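Local coordinates for protein polyhedrin (PDB 5A9A) that probably builds the crystalline matrix of cypovirus polyhedra, the insect-virus occlusion bodies, and binds UTP, at residues 34-39 with 106-111; 51-56 with 199-204; 119-124 with 169-174. All blocks are in the same frame, centred on the assembly; numbering follows the deposited sequence.

Contact 1 of 3, residues 34-39 with 106-111; sequences KRVAII and IMISAN
Residues 35-39 pair antiparallel with residues 111-107, the axes of the two short segments 4.7 Å apart and their directions 174° apart; paired residues send their side chains to the same face of the sheet. At one end Asn111 grips the Arg35 carbonyl twice: Asn111 N reaches Arg35 O at 2.9 Å and Asn111 ND2 at 3.2 Å, from opposite faces of the carbonyl plane. The same ND2 gives its other hydrogen to Ser109 OG (2.9 Å), fixing the amide's rotation. Asparagine suits the place, because Cys224 N serves its OD1 while Cys224 O binds Ser109 OG. On the face of Val36, Ile38, Ile108 and Ala110 aliphatic branches mesh. Ile38, its chi2 at -65°, lays CD1 beside Ile108, 3.8 Å from Ile108 CG2, and Val36 CG2 meets the small Ala110 CB at 4.1 Å. Back on the Asn111 face, the unbranched Met107 bends at chi3 (-65°), bringing CE onto CG2 of the branched Ile39 (3.9 Å). Strands 47-54 and 157-163 flank the pair, and helix 211-221 covers the face of Arg35, Met107 and Ser109, Leu214 touching Met107; Arg35 NH2 forms salt bridges with Asp51 of its own chain and Asp127 of the second subunit.

Contact 2 of 3, residues 51-56 with 199-204; sequences DYNAPE and IIIRNN
Tyr52 and Arg202 lie side by side. Its chi1 of -70° sets Tyr52 CG on the side of the backbone N, and the ring lies beside the arginine's methylenes, CE2 3.6 Å from Arg202 CG. Extended from CG to NE, the Arg202 chain carries its guanidinium out to the phenol, the two planes 83° apart, and NE makes a weak hydrogen bond to Tyr52 OH at 3.3 Å. A long residue with a methylene stem and a polar tip suits a neighbour that is itself aromatic and hydroxylated. Ile200 brings CG2 to the ring's edge, and its other branch, CG1, touches Ala54 CB at 4.2 Å. Strand 201-208 is, within this chain, an edge strand of the six-stranded antiparallel sheet in a beta sandwich; Tyr52 points into the sandwich, its ring meeting Phe173 of the other sheet edge-to-face. On the opposite face chi1 83° puts Asn53 CG between N and the carbonyl carbon, beside Ile201; the amide lies against that side chain, ND2 3.6 Å from Ile201 CG1, and ND2 donates to Cys128 O of the second subunit. Main-chain bonds hold the register: Ile201 N to Asn53 O and Asn203 N to Asp51 O, both 3.0 Å. Beyond them one water accepts from Asp51 N and donates to Asn204 O.

Contact 3 of 3, residues 119-124 with 169-174; sequences VRVEVE and ESLKFK
Lys174 N donates to Arg120 O at 2.7 Å, and Phe173 CA sends a C-H toward the same oxygen at 3.2 Å. The regular antiparallel pairing continues through Glu122 and Lys172, but at the far end Glu124 N stands above the carbonyl plane of Ser170 and Ser170 N above that of Glu124. On the face of Glu122, Glu124 and Lys172, a bend at chi2 (-70°) turns Glu124 CD over Lys172; OE2 then lies 3.6 Å from Lys172 CB. Lys172 NZ, 4.2 Å from Glu124 OE2, is too far for a salt bridge: the long lysine chain carries it past the glutamates to Ala139 O and a cation-pi contact with Trp140. Glu124 OE2 also lies 2.5 Å from Glu122 OE1, so one of these acids probably carries a proton; Glu122 OE2 accepts from Gly141 N and OE1 from Asn130 ND2. These are the central strands of the four-stranded antiparallel sheet, the sandwich's second layer. Beta-branched valines suit its inner face: Val121 CG1 meets Leu171 CD1 at 4.1 Å, Val121 touches Leu160 and Ile162, and Val123 touches Ile162. Val123 CG1 rests 3.4 Å from Glu169 OE2, and a water donates to Val123 O and that carboxylate oxygen. Lys172 packs on Ile199 of the third subunit.

How the contacts relate
Contacts 1 and 2 share one sheet, their centres 11 Å apart: strands 34-41 and 47-54 are neighbours, joined by Val36 O and Tyr52 N at 2.8 Å, and a charge pair, Arg35 NH2 to Asp51 OD2 at 2.7 Å, links the two contacts. Contact 3 belongs to the facing sheet, its centre 12 Å from that of contact 1 and 16 Å from that of contact 2. The two sheets meet where Ile108 CD1 touches Val121 CG1 at 3.6 Å and Tyr52 OH touches Phe173 CZ at 3.7 Å. Along the chain contact 3 is nested within the loop closed by contact 2, whereas contacts 1 and 2 interleave. All three lie away from the UTP pocket around Arg78 and His95.

Contact 1 of 3, residues 34-39 with 106-111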
ATOM      1  N   LYS A  34       6.245   0.033  16.817  1.00 15.69           N
ATOM      2  CA  LYS A  34       5.199  -0.846  17.327  1.00 16.54           C
ATOM      3  C   LYS A  34       5.209  -2.098  16.467  1.00 15.49           C
ATOM      4  O   LYS A  34       5.531  -2.026  15.282  1.00 13.92           O
ATOM      5  CB  LYS A  34       3.825  -0.171  17.257  1.00 16.63           C
ATOM      6  CG  LYS A  34       3.615   0.947  18.277  1.00 19.51           C
ATOM      7  CD  LYS A  34       4.388   2.201  17.899  1.00 22.37           C
ATOM      8  CE  LYS A  34       4.362   3.235  19.013  1.00 18.29           C
ATOM      9  NZ  LYS A  34       5.277   4.370  18.718  1.00 17.83           N
ATOM     10  N   ARG A  35       4.865  -3.243  17.052  1.00 14.40           N
ATOM     11  CA  ARG A  35       4.953  -4.508  16.330  1.00 16.23           C
ATOM     12  C   ARG A  35       3.724  -5.391  16.551  1.00 16.61           C
ATOM     13  O   ARG A  35       3.329  -5.667  17.685  1.00 14.91           O
ATOM     14  CB  ARG A  35       6.233  -5.252  16.725  1.00 17.87           C
ATOM     15  CG  ARG A  35       6.591  -6.406  15.797  1.00 18.21           C
ATOM     16  CD  ARG A  35       8.056  -6.801  15.932  1.00 20.32           C
ATOM     17  NE  ARG A  35       8.440  -7.816  14.953  1.00 21.90           N
ATOM     18  CZ  ARG A  35       9.594  -8.478  14.967  1.00 22.84           C
ATOM     19  NH1 ARG A  35      10.490  -8.245  15.920  1.00 20.89           N
ATOM     20  NH2 ARG A  35       9.852  -9.382  14.032  1.00 25.09           N
ATOM     21  N   VAL A  36       3.123  -5.820  15.446  1.00 16.63           N
ATOM     22  CA  VAL A  36       1.917  -6.635  15.482  1.00 16.09           C
ATOM     23  C   VAL A  36       2.120  -7.910  14.674  1.00 15.41           C
ATOM     24  O   VAL A  36       2.595  -7.869  13.536  1.00 14.36           O
ATOM     25  CB  VAL A  36       0.712  -5.871  14.888  1.00 16.45           C
ATOM     26  CG1 VAL A  36      -0.448  -6.821  14.607  1.00 15.60           C
ATOM     27  CG2 VAL A  36       0.279  -4.751  15.818  1.00 18.62           C
ATOM     28  N   ALA A  37       1.768  -9.045  15.269  1.00 13.82           N
ATOM     29  CA  ALA A  37       1.780 -10.311  14.545  1.00 15.92           C
ATOM     30  C   ALA A  37       0.355 -10.809  14.327  1.00 17.28           C
ATOM     31  O   ALA A  37      -0.372 -11.075  15.288  1.00 14.73           O
ATOM     32  CB  ALA A  37       2.593 -11.351  15.303  1.00 15.27           C
ATOM     33  N   ILE A  38      -0.046 -10.905  13.062  1.00 16.54           N
ATOM     34  CA  ILE A  38      -1.309 -11.535  12.707  1.00 16.83           C
ATOM     35  C   ILE A  38      -1.031 -13.002  12.416  1.00 17.08           C
ATOM     36  O   ILE A  38      -0.245 -13.321  11.523  1.00 16.92           O
ATOM     37  CB  ILE A  38      -1.937 -10.907  11.447  1.00 16.61           C
ATOM     38  CG1 ILE A  38      -1.991  -9.381  11.564  1.00 20.24           C
ATOM     39  CG2 ILE A  38      -3.325 -11.483  11.211  1.00 14.95           C
ATOM     40  CD1 ILE A  38      -2.897  -8.865  12.666  1.00 18.35           C
ATOM     41  N   ILE A  39      -1.670 -13.891  13.170  1.00 15.98           N
ATOM     42  CA  ILE A  39      -1.426 -15.321  13.035  1.00 16.31           C
ATOM     43  C   ILE A  39      -2.710 -16.071  12.699  1.00 17.10           C
ATOM     44  O   ILE A  39      -3.671 -16.050  13.471  1.00 18.16           O
ATOM     45  CB  ILE A  39      -0.850 -15.909  14.337  1.00 17.42           C
ATOM     46  CG1 ILE A  39       0.290 -15.031  14.854  1.00 17.27           C
ATOM     47  CG2 ILE A  39      -0.379 -17.340  14.104  1.00 15.75           C
ATOM     48  CD1 ILE A  39       0.710 -15.354  16.267  1.00 16.29           C
ATOM     49  N   ILE A 106      -8.015 -16.736  14.032  1.00 18.65           N
ATOM     50  CA  ILE A 106      -6.970 -15.723  13.964  1.00 19.12           C
ATOM     51  C   ILE A 106      -6.469 -15.410  15.366  1.00 17.82           C
ATOM     52  O   ILE A 106      -7.255 -15.329  16.308  1.00 17.28           O
ATOM     53  CB  ILE A 106      -7.481 -14.401  13.360  1.00 18.67           C
ATOM     54  CG1 ILE A 106      -8.418 -14.659  12.180  1.00 21.29           C
ATOM     55  CG2 ILE A 106      -6.306 -13.525  12.941  1.00 18.81           C
ATOM     56  CD1 ILE A 106      -9.129 -13.408  11.702  1.00 22.57           C
ATOM     57  N   MET A 107      -5.161 -15.235  15.501  1.00 16.65           N
ATOM     58  CA  MET A 107      -4.589 -14.735  16.741  1.00 17.67           C
ATOM     59  C   MET A 107      -3.811 -13.466  16.431  1.00 19.23           C
ATOM     60  O   MET A 107      -3.038 -13.418  15.469  1.00 16.50           O
ATOM     61  CB  MET A 107      -3.672 -15.773  17.386  1.00 18.70           C
ATOM     62  CG  MET A 107      -4.369 -17.075  17.744  1.00 20.79           C
ATOM     63  SD  MET A 107      -3.283 -18.213  18.622  1.00 20.80           S
ATOM     64  CE  MET A 107      -2.058 -18.554  17.362  1.00 19.15           C
ATOM     65  N   ILE A 108      -4.018 -12.433  17.240  1.00 16.39           N
ATOM     66  CA  ILE A 108      -3.327 -11.170  17.031  1.00 16.18           C
ATOM     67  C   ILE A 108      -2.547 -10.750  18.268  1.00 17.86           C
ATOM     68  O   ILE A 108      -3.121 -10.527  19.337  1.00 17.48           O
ATOM     69  CB  ILE A 108      -4.300 -10.045  16.643  1.00 16.32           C
ATOM     70  CG1 ILE A 108      -5.098 -10.445  15.398  1.00 18.33           C
ATOM     71  CG2 ILE A 108      -3.537  -8.753  16.386  1.00 15.19           C
ATOM     72  CD1 ILE A 108      -6.066  -9.384  14.923  1.00 20.84           C
ATOM     73  N   SER A 109      -1.232 -10.657  18.107  1.00 15.44           N
ATOM     74  CA  SER A 109      -0.353 -10.178  19.160  1.00 15.98           C
ATOM     75  C   SER A 109       0.043  -8.739  18.852  1.00 16.94           C
ATOM     76  O   SER A 109       0.807  -8.485  17.923  1.00 15.65           O
ATOM     77  CB  SER A 109       0.893 -11.060  19.245  1.00 16.48           C
ATOM     78  OG  SER A 109       1.840 -10.520  20.147  1.00 15.52           O
ATOM     79  N   ALA A 110      -0.489  -7.801  19.628  1.00 16.35           N
ATOM     80  CA  ALA A 110      -0.197  -6.385  19.426  1.00 16.80           C
ATOM     81  C   ALA A 110       0.730  -5.883  20.524  1.00 17.13           C
ATOM     82  O   ALA A 110       0.441  -6.035  21.710  1.00 16.21           O
ATOM     83  CB  ALA A 110      -1.482  -5.579  19.405  1.00 19.07           C
ATOM     84  N   ASN A 111       1.844  -5.279  20.125  1.00 15.61           N
ATOM     85  CA  ASN A 111       2.884  -4.910  21.078  1.00 15.79           C
ATOM     86  C   ASN A 111       3.424  -3.504  20.866  1.00 16.10           C
ATOM     87  O   ASN A 111       3.655  -3.080  19.733  1.00 14.71           O
ATOM     88  CB  ASN A 111       4.038  -5.904  20.993  1.00 17.31           C
ATOM     89  CG  ASN A 111       3.572  -7.339  21.089  1.00 18.31           C
ATOM     90  OD1 ASN A 111       3.588  -7.938  22.165  1.00 18.17           O
ATOM     91  ND2 ASN A 111       3.147  -7.902  19.961  1.00 17.47           N
TER

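Contact 2 of 3, residues 51-56 with 199-204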
ATOM      1  N   ASP A  51       4.082 -10.471  10.042  1.00 17.46           N
ATOM      2  CA  ASP A  51       4.723  -9.581  11.000  1.00 17.84           C
ATOM      3  C   ASP A  51       4.720  -8.136  10.503  1.00 18.55           C
ATOM      4  O   ASP A  51       5.271  -7.834   9.444  1.00 15.58           O
ATOM      5  CB  ASP A  51       6.155 -10.066  11.246  1.00 19.33           C
ATOM      6  CG  ASP A  51       6.970  -9.104  12.089  1.00 25.23           C
ATOM      7  OD1 ASP A  51       6.382  -8.409  12.939  1.00 26.63           O
ATOM      8  OD2 ASP A  51       8.205  -9.044  11.900  1.00 30.60           O
ATOM      9  N   TYR A  52       4.097  -7.250  11.277  1.00 16.80           N
ATOM     10  CA  TYR A  52       3.997  -5.836  10.923  1.00 16.01           C
ATOM     11  C   TYR A  52       4.803  -4.976  11.889  1.00 15.87           C
ATOM     12  O   TYR A  52       4.893  -5.285  13.079  1.00 15.65           O
ATOM     13  CB  TYR A  52       2.543  -5.355  10.994  1.00 15.95           C
ATOM     14  CG  TYR A  52       1.607  -5.880   9.927  1.00 15.82           C
ATOM     15  CD1 TYR A  52       0.957  -7.096  10.081  1.00 19.22           C
ATOM     16  CD2 TYR A  52       1.336  -5.134   8.786  1.00 17.26           C
ATOM     17  CE1 TYR A  52       0.087  -7.571   9.113  1.00 19.55           C
ATOM     18  CE2 TYR A  52       0.468  -5.599   7.816  1.00 18.18           C
ATOM     19  CZ  TYR A  52      -0.154  -6.817   7.986  1.00 22.85           C
ATOM     20  OH  TYR A  52      -1.022  -7.280   7.024  1.00 27.36           O
ATOM     21  N   ASN A  53       5.376  -3.890  11.383  1.00 15.17           N
ATOM     22  CA  ASN A  53       5.945  -2.869  12.258  1.00 14.42           C
ATOM     23  C   ASN A  53       5.780  -1.467  11.674  1.00 14.84           C
ATOM     24  O   ASN A  53       5.775  -1.283  10.454  1.00 13.80           O
ATOM     25  CB  ASN A  53       7.419  -3.163  12.584  1.00 14.29           C
ATOM     26  CG  ASN A  53       8.377  -2.678  11.504  1.00 15.87           C
ATOM     27  OD1 ASN A  53       8.521  -1.477  11.276  1.00 15.42           O
ATOM     28  ND2 ASN A  53       9.058  -3.612  10.858  1.00 14.60           N
ATOM     29  N   ALA A  54       5.619  -0.486  12.555  1.00 13.81           N
ATOM     30  CA  ALA A  54       5.499   0.911  12.149  1.00 16.06           C
ATOM     31  C   ALA A  54       5.680   1.811  13.367  1.00 16.06           C
ATOM     32  O   ALA A  54       5.449   1.385  14.498  1.00 14.96           O
ATOM     33  CB  ALA A  54       4.155   1.167  11.496  1.00 15.62           C
ATOM     34  N   PRO A  55       6.119   3.057  13.141  1.00 15.95           N
ATOM     35  CA  PRO A  55       6.368   3.978  14.255  1.00 17.44           C
ATOM     36  C   PRO A  55       5.179   4.866  14.633  1.00 20.45           C
ATOM     37  O   PRO A  55       5.182   5.406  15.740  1.00 18.92           O
ATOM     38  CB  PRO A  55       7.527   4.829  13.737  1.00 16.61           C
ATOM     39  CG  PRO A  55       7.310   4.882  12.263  1.00 17.05           C
ATOM     40  CD  PRO A  55       6.643   3.580  11.868  1.00 15.51           C
ATOM     41  N   GLU A  56       4.189   5.020  13.753  1.00 17.43           N
ATOM     42  CA  GLU A  56       3.030   5.857  14.070  1.00 17.76           C
ATOM     43  C   GLU A  56       1.764   5.023  14.291  1.00 17.56           C
ATOM     44  O   GLU A  56       1.109   5.137  15.325  1.00 16.62           O
ATOM     45  CB  GLU A  56       2.784   6.897  12.974  1.00 17.87           C
ATOM     46  CG  GLU A  56       4.044   7.551  12.429  1.00 16.63           C
ATOM     47  CD  GLU A  56       4.935   8.118  13.518  1.00 18.94           C
ATOM     48  OE1 GLU A  56       4.423   8.442  14.612  1.00 18.07           O
ATOM     49  OE2 GLU A  56       6.153   8.236  13.278  1.00 18.69           O
ATOM     50  N   ILE A 199       5.772   4.158   7.513  1.00 16.04           N
ATOM     51  CA  ILE A 199       5.910   3.133   6.496  1.00 17.73           C
ATOM     52  C   ILE A 199       5.560   1.803   7.151  1.00 17.99           C
ATOM     53  O   ILE A 199       6.370   1.222   7.874  1.00 15.98           O
ATOM     54  CB  ILE A 199       7.346   3.091   5.956  1.00 18.29           C
ATOM     55  CG1 ILE A 199       7.767   4.485   5.488  1.00 16.92           C
ATOM     56  CG2 ILE A 199       7.464   2.086   4.822  1.00 17.29           C
ATOM     57  CD1 ILE A 199       9.251   4.630   5.242  1.00 18.01           C
ATOM     58  N   ILE A 200       4.339   1.341   6.913  1.00 16.20           N
ATOM     59  CA  ILE A 200       3.836   0.138   7.558  1.00 16.37           C
ATOM     60  C   ILE A 200       4.426  -1.096   6.880  1.00 17.25           C
ATOM     61  O   ILE A 200       4.048  -1.445   5.761  1.00 15.81           O
ATOM     62  CB  ILE A 200       2.297   0.087   7.509  1.00 16.56           C
ATOM     63  CG1 ILE A 200       1.713   1.373   8.102  1.00 16.83           C
ATOM     64  CG2 ILE A 200       1.775  -1.124   8.265  1.00 17.46           C
ATOM     65  CD1 ILE A 200       0.242   1.575   7.806  1.00 19.41           C
ATOM     66  N   ILE A 201       5.368  -1.741   7.558  1.00 15.30           N
ATOM     67  CA  ILE A 201       6.020  -2.921   7.010  1.00 15.51           C
ATOM     68  C   ILE A 201       5.121  -4.143   7.133  1.00 16.36           C
ATOM     69  O   ILE A 201       4.691  -4.501   8.227  1.00 15.32           O
ATOM     70  CB  ILE A 201       7.347  -3.235   7.735  1.00 15.58           C
ATOM     71  CG1 ILE A 201       8.256  -2.003   7.774  1.00 16.63           C
ATOM     72  CG2 ILE A 201       8.061  -4.400   7.055  1.00 15.26           C
ATOM     73  CD1 ILE A 201       8.662  -1.494   6.407  1.00 16.10           C
ATOM     74  N   ARG A 202       4.834  -4.773   6.000  1.00 15.33           N
ATOM     75  CA  ARG A 202       4.182  -6.074   5.988  1.00 16.03           C
ATOM     76  C   ARG A 202       5.208  -7.100   5.542  1.00 16.29           C
ATOM     77  O   ARG A 202       5.457  -7.257   4.345  1.00 16.44           O
ATOM     78  CB  ARG A 202       2.988  -6.075   5.031  1.00 19.34           C
ATOM     79  CG  ARG A 202       2.111  -7.328   5.099  1.00 23.84           C
ATOM     80  CD  ARG A 202       1.070  -7.305   3.982  1.00 23.48           C
ATOM     81  NE  ARG A 202       0.067  -8.363   4.088  1.00 23.22           N
ATOM     82  CZ  ARG A 202       0.169  -9.563   3.519  1.00 24.11           C
ATOM     83  NH1 ARG A 202       1.238  -9.882   2.802  1.00 18.87           N
ATOM     84  NH2 ARG A 202      -0.808 -10.448   3.663  1.00 21.16           N
ATOM     85  N   ASN A 203       5.825  -7.779   6.505  1.00 14.13           N
ATOM     86  CA  ASN A 203       6.803  -8.812   6.195  1.00 16.06           C
ATOM     87  C   ASN A 203       6.111  -9.997   5.533  1.00 15.97           C
ATOM     88  O   ASN A 203       4.922 -10.234   5.756  1.00 16.91           O
ATOM     89  CB  ASN A 203       7.537  -9.259   7.462  1.00 16.12           C
ATOM     90  CG  ASN A 203       8.481  -8.193   7.999  1.00 19.44           C
ATOM     91  OD1 ASN A 203       8.381  -7.781   9.155  1.00 20.96           O
ATOM     92  ND2 ASN A 203       9.404  -7.743   7.157  1.00 16.65           N
ATOM     93  N   ASN A 204       6.850 -10.736   4.712  1.00 14.83           N
ATOM     94  CA  ASN A 204       6.281 -11.883   4.015  1.00 15.68           C
ATOM     95  C   ASN A 204       5.725 -12.885   5.017  1.00 16.68           C
ATOM     96  O   ASN A 204       6.329 -13.111   6.067  1.00 15.07           O
ATOM     97  CB  ASN A 204       7.343 -12.562   3.151  1.00 16.73           C
ATOM     98  CG  ASN A 204       6.742 -13.390   2.037  1.00 19.42           C
ATOM     99  OD1 ASN A 204       5.846 -12.933   1.328  1.00 18.36           O
ATOM    100  ND2 ASN A 204       7.225 -14.617   1.880  1.00 20.05           N
TER
HETATM  101  O   HOH W   1       5.910 -12.262   8.540  1.00 12.96           O
HETATM  102  O   HOH W   2       8.274   0.982   9.995  1.00 15.34           O

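Contact 3 of 3, residues 119-124 with 169-174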
ATOM      1  N   VAL A 119      -7.752   1.307  19.319  1.00 18.04           N
ATOM      2  CA  VAL A 119      -7.543   0.087  18.551  1.00 17.65           C
ATOM      3  C   VAL A 119      -8.861  -0.409  17.958  1.00 18.86           C
ATOM      4  O   VAL A 119      -9.903  -0.395  18.621  1.00 16.35           O
ATOM      5  CB  VAL A 119      -6.924  -1.025  19.428  1.00 17.16           C
ATOM      6  CG1 VAL A 119      -7.057  -2.387  18.754  1.00 19.59           C
ATOM      7  CG2 VAL A 119      -5.467  -0.711  19.727  1.00 16.38           C
ATOM      8  N   ARG A 120      -8.807  -0.834  16.701  1.00 15.89           N
ATOM      9  CA  ARG A 120      -9.954  -1.445  16.044  1.00 16.22           C
ATOM     10  C   ARG A 120      -9.504  -2.708  15.323  1.00 15.63           C
ATOM     11  O   ARG A 120      -8.566  -2.671  14.529  1.00 15.52           O
ATOM     12  CB  ARG A 120     -10.579  -0.490  15.025  1.00 17.07           C
ATOM     13  CG  ARG A 120     -11.035   0.853  15.583  1.00 17.95           C
ATOM     14  CD  ARG A 120     -12.233   0.723  16.509  1.00 17.61           C
ATOM     15  NE  ARG A 120     -12.751   2.033  16.899  1.00 19.65           N
ATOM     16  CZ  ARG A 120     -12.390   2.692  17.998  1.00 19.92           C
ATOM     17  NH1 ARG A 120     -11.511   2.164  18.841  1.00 18.85           N
ATOM     18  NH2 ARG A 120     -12.916   3.881  18.259  1.00 16.81           N
ATOM     19  N   VAL A 121     -10.166  -3.821  15.616  1.00 15.52           N
ATOM     20  CA  VAL A 121      -9.964  -5.059  14.874  1.00 16.42           C
ATOM     21  C   VAL A 121     -11.332  -5.584  14.475  1.00 16.86           C
ATOM     22  O   VAL A 121     -12.162  -5.892  15.329  1.00 14.86           O
ATOM     23  CB  VAL A 121      -9.230  -6.126  15.702  1.00 18.18           C
ATOM     24  CG1 VAL A 121      -9.132  -7.430  14.918  1.00 16.14           C
ATOM     25  CG2 VAL A 121      -7.844  -5.636  16.101  1.00 17.13           C
ATOM     26  N   GLU A 122     -11.571  -5.680  13.173  1.00 15.24           N
ATOM     27  CA  GLU A 122     -12.903  -6.012  12.693  1.00 17.59           C
ATOM     28  C   GLU A 122     -12.888  -7.181  11.720  1.00 18.27           C
ATOM     29  O   GLU A 122     -12.138  -7.189  10.743  1.00 15.37           O
ATOM     30  CB  GLU A 122     -13.537  -4.786  12.035  1.00 18.08           C
ATOM     31  CG  GLU A 122     -15.027  -4.932  11.768  1.00 18.86           C
ATOM     32  CD  GLU A 122     -15.716  -3.593  11.566  1.00 21.71           C
ATOM     33  OE1 GLU A 122     -15.452  -2.935  10.538  1.00 18.55           O
ATOM     34  OE2 GLU A 122     -16.521  -3.200  12.439  1.00 19.85           O
ATOM     35  N   VAL A 123     -13.717  -8.176  12.008  1.00 17.45           N
ATOM     36  CA  VAL A 123     -13.918  -9.290  11.095  1.00 19.67           C
ATOM     37  C   VAL A 123     -14.993  -8.884  10.100  1.00 20.44           C
ATOM     38  O   VAL A 123     -16.169  -8.771  10.447  1.00 19.37           O
ATOM     39  CB  VAL A 123     -14.345 -10.562  11.846  1.00 22.21           C
ATOM     40  CG1 VAL A 123     -14.488 -11.726  10.880  1.00 21.93           C
ATOM     41  CG2 VAL A 123     -13.336 -10.890  12.936  1.00 19.97           C
ATOM     42  N   GLU A 124     -14.576  -8.653   8.860  1.00 17.45           N
ATOM     43  CA  GLU A 124     -15.466  -8.129   7.834  1.00 18.83           C
ATOM     44  C   GLU A 124     -16.055  -9.273   7.028  1.00 19.57           C
ATOM     45  O   GLU A 124     -15.638 -10.421   7.183  1.00 18.57           O
ATOM     46  CB  GLU A 124     -14.691  -7.188   6.910  1.00 17.25           C
ATOM     47  CG  GLU A 124     -13.814  -6.182   7.647  1.00 17.65           C
ATOM     48  CD  GLU A 124     -14.620  -5.127   8.384  1.00 21.89           C
ATOM     49  OE1 GLU A 124     -15.866  -5.224   8.400  1.00 17.21           O
ATOM     50  OE2 GLU A 124     -14.003  -4.198   8.948  1.00 20.52           O
ATOM     51  N   GLU A 169     -15.358 -14.583   5.645  1.00 18.97           N
ATOM     52  CA  GLU A 169     -14.900 -13.401   6.364  1.00 19.55           C
ATOM     53  C   GLU A 169     -13.482 -12.964   6.011  1.00 17.75           C
ATOM     54  O   GLU A 169     -12.655 -13.761   5.568  1.00 16.11           O
ATOM     55  CB  GLU A 169     -15.016 -13.633   7.871  1.00 22.14           C
ATOM     56  CG  GLU A 169     -16.452 -13.818   8.325  1.00 26.08           C
ATOM     57  CD  GLU A 169     -16.566 -14.190   9.789  1.00 30.55           C
ATOM     58  OE1 GLU A 169     -15.905 -15.163  10.210  1.00 30.72           O
ATOM     59  OE2 GLU A 169     -17.316 -13.506  10.517  1.00 33.39           O
ATOM     60  N   SER A 170     -13.228 -11.676   6.216  1.00 16.76           N
ATOM     61  CA  SER A 170     -11.922 -11.081   5.987  1.00 17.22           C
ATOM     62  C   SER A 170     -11.572 -10.230   7.206  1.00 16.73           C
ATOM     63  O   SER A 170     -12.201 -10.370   8.254  1.00 17.13           O
ATOM     64  CB  SER A 170     -11.934 -10.249   4.702  1.00 16.61           C
ATOM     65  OG  SER A 170     -12.929  -9.242   4.747  1.00 17.06           O
ATOM     66  N   LEU A 171     -10.582  -9.352   7.083  1.00 16.15           N
ATOM     67  CA  LEU A 171     -10.056  -8.660   8.258  1.00 16.20           C
ATOM     68  C   LEU A 171      -9.591  -7.237   7.964  1.00 15.57           C
ATOM     69  O   LEU A 171      -8.949  -6.978   6.947  1.00 14.60           O
ATOM     70  CB  LEU A 171      -8.896  -9.470   8.846  1.00 15.16           C
ATOM     71  CG  LEU A 171      -8.354  -9.025  10.206  1.00 19.76           C
ATOM     72  CD1 LEU A 171      -9.335  -9.378  11.313  1.00 18.17           C
ATOM     73  CD2 LEU A 171      -7.000  -9.662  10.472  1.00 16.62           C
ATOM     74  N   LYS A 172      -9.921  -6.321   8.871  1.00 14.69           N
ATOM     75  CA  LYS A 172      -9.437  -4.944   8.811  1.00 16.70           C
ATOM     76  C   LYS A 172      -9.031  -4.526  10.220  1.00 15.81           C
ATOM     77  O   LYS A 172      -9.722  -4.852  11.185  1.00 17.26           O
ATOM     78  CB  LYS A 172     -10.522  -4.009   8.264  1.00 16.31           C
ATOM     79  CG  LYS A 172     -10.003  -2.643   7.817  1.00 17.39           C
ATOM     80  CD  LYS A 172     -11.074  -1.832   7.082  1.00 17.25           C
ATOM     81  CE  LYS A 172     -12.115  -1.267   8.040  1.00 17.86           C
ATOM     82  NZ  LYS A 172     -13.117  -0.402   7.344  1.00 14.30           N
ATOM     83  N   PHE A 173      -7.912  -3.819  10.351  1.00 15.08           N
ATOM     84  CA  PHE A 173      -7.394  -3.488  11.681  1.00 17.12           C
ATOM     85  C   PHE A 173      -6.661  -2.153  11.755  1.00 17.74           C
ATOM     86  O   PHE A 173      -6.178  -1.632  10.748  1.00 17.29           O
ATOM     87  CB  PHE A 173      -6.460  -4.597  12.171  1.00 17.33           C
ATOM     88  CG  PHE A 173      -5.389  -4.966  11.187  1.00 19.17           C
ATOM     89  CD1 PHE A 173      -4.176  -4.299  11.179  1.00 18.07           C
ATOM     90  CD2 PHE A 173      -5.596  -5.984  10.272  1.00 18.85           C
ATOM     91  CE1 PHE A 173      -3.188  -4.636  10.271  1.00 19.50           C
ATOM     92  CE2 PHE A 173      -4.614  -6.330   9.362  1.00 18.97           C
ATOM     93  CZ  PHE A 173      -3.405  -5.653   9.363  1.00 18.72           C
ATOM     94  N   LYS A 174      -6.576  -1.620  12.971  1.00 15.95           N
ATOM     95  CA  LYS A 174      -5.886  -0.364  13.238  1.00 17.95           C
ATOM     96  C   LYS A 174      -5.273  -0.398  14.635  1.00 17.45           C
ATOM     97  O   LYS A 174      -5.982  -0.580  15.621  1.00 15.62           O
ATOM     98  CB  LYS A 174      -6.860   0.813  13.137  1.00 18.34           C
ATOM     99  CG  LYS A 174      -6.189   2.175  13.244  1.00 24.12           C
ATOM    100  CD  LYS A 174      -6.909   3.091  14.224  1.00 26.66           C
ATOM    101  CE  LYS A 174      -8.297   3.476  13.738  1.00 24.48           C
ATOM    102  NZ  LYS A 174      -8.788   4.700  14.433  1.00 24.50           N
TER
HETATM  103  O   HOH W   3     -18.048 -10.873  10.342  1.00 32.03           O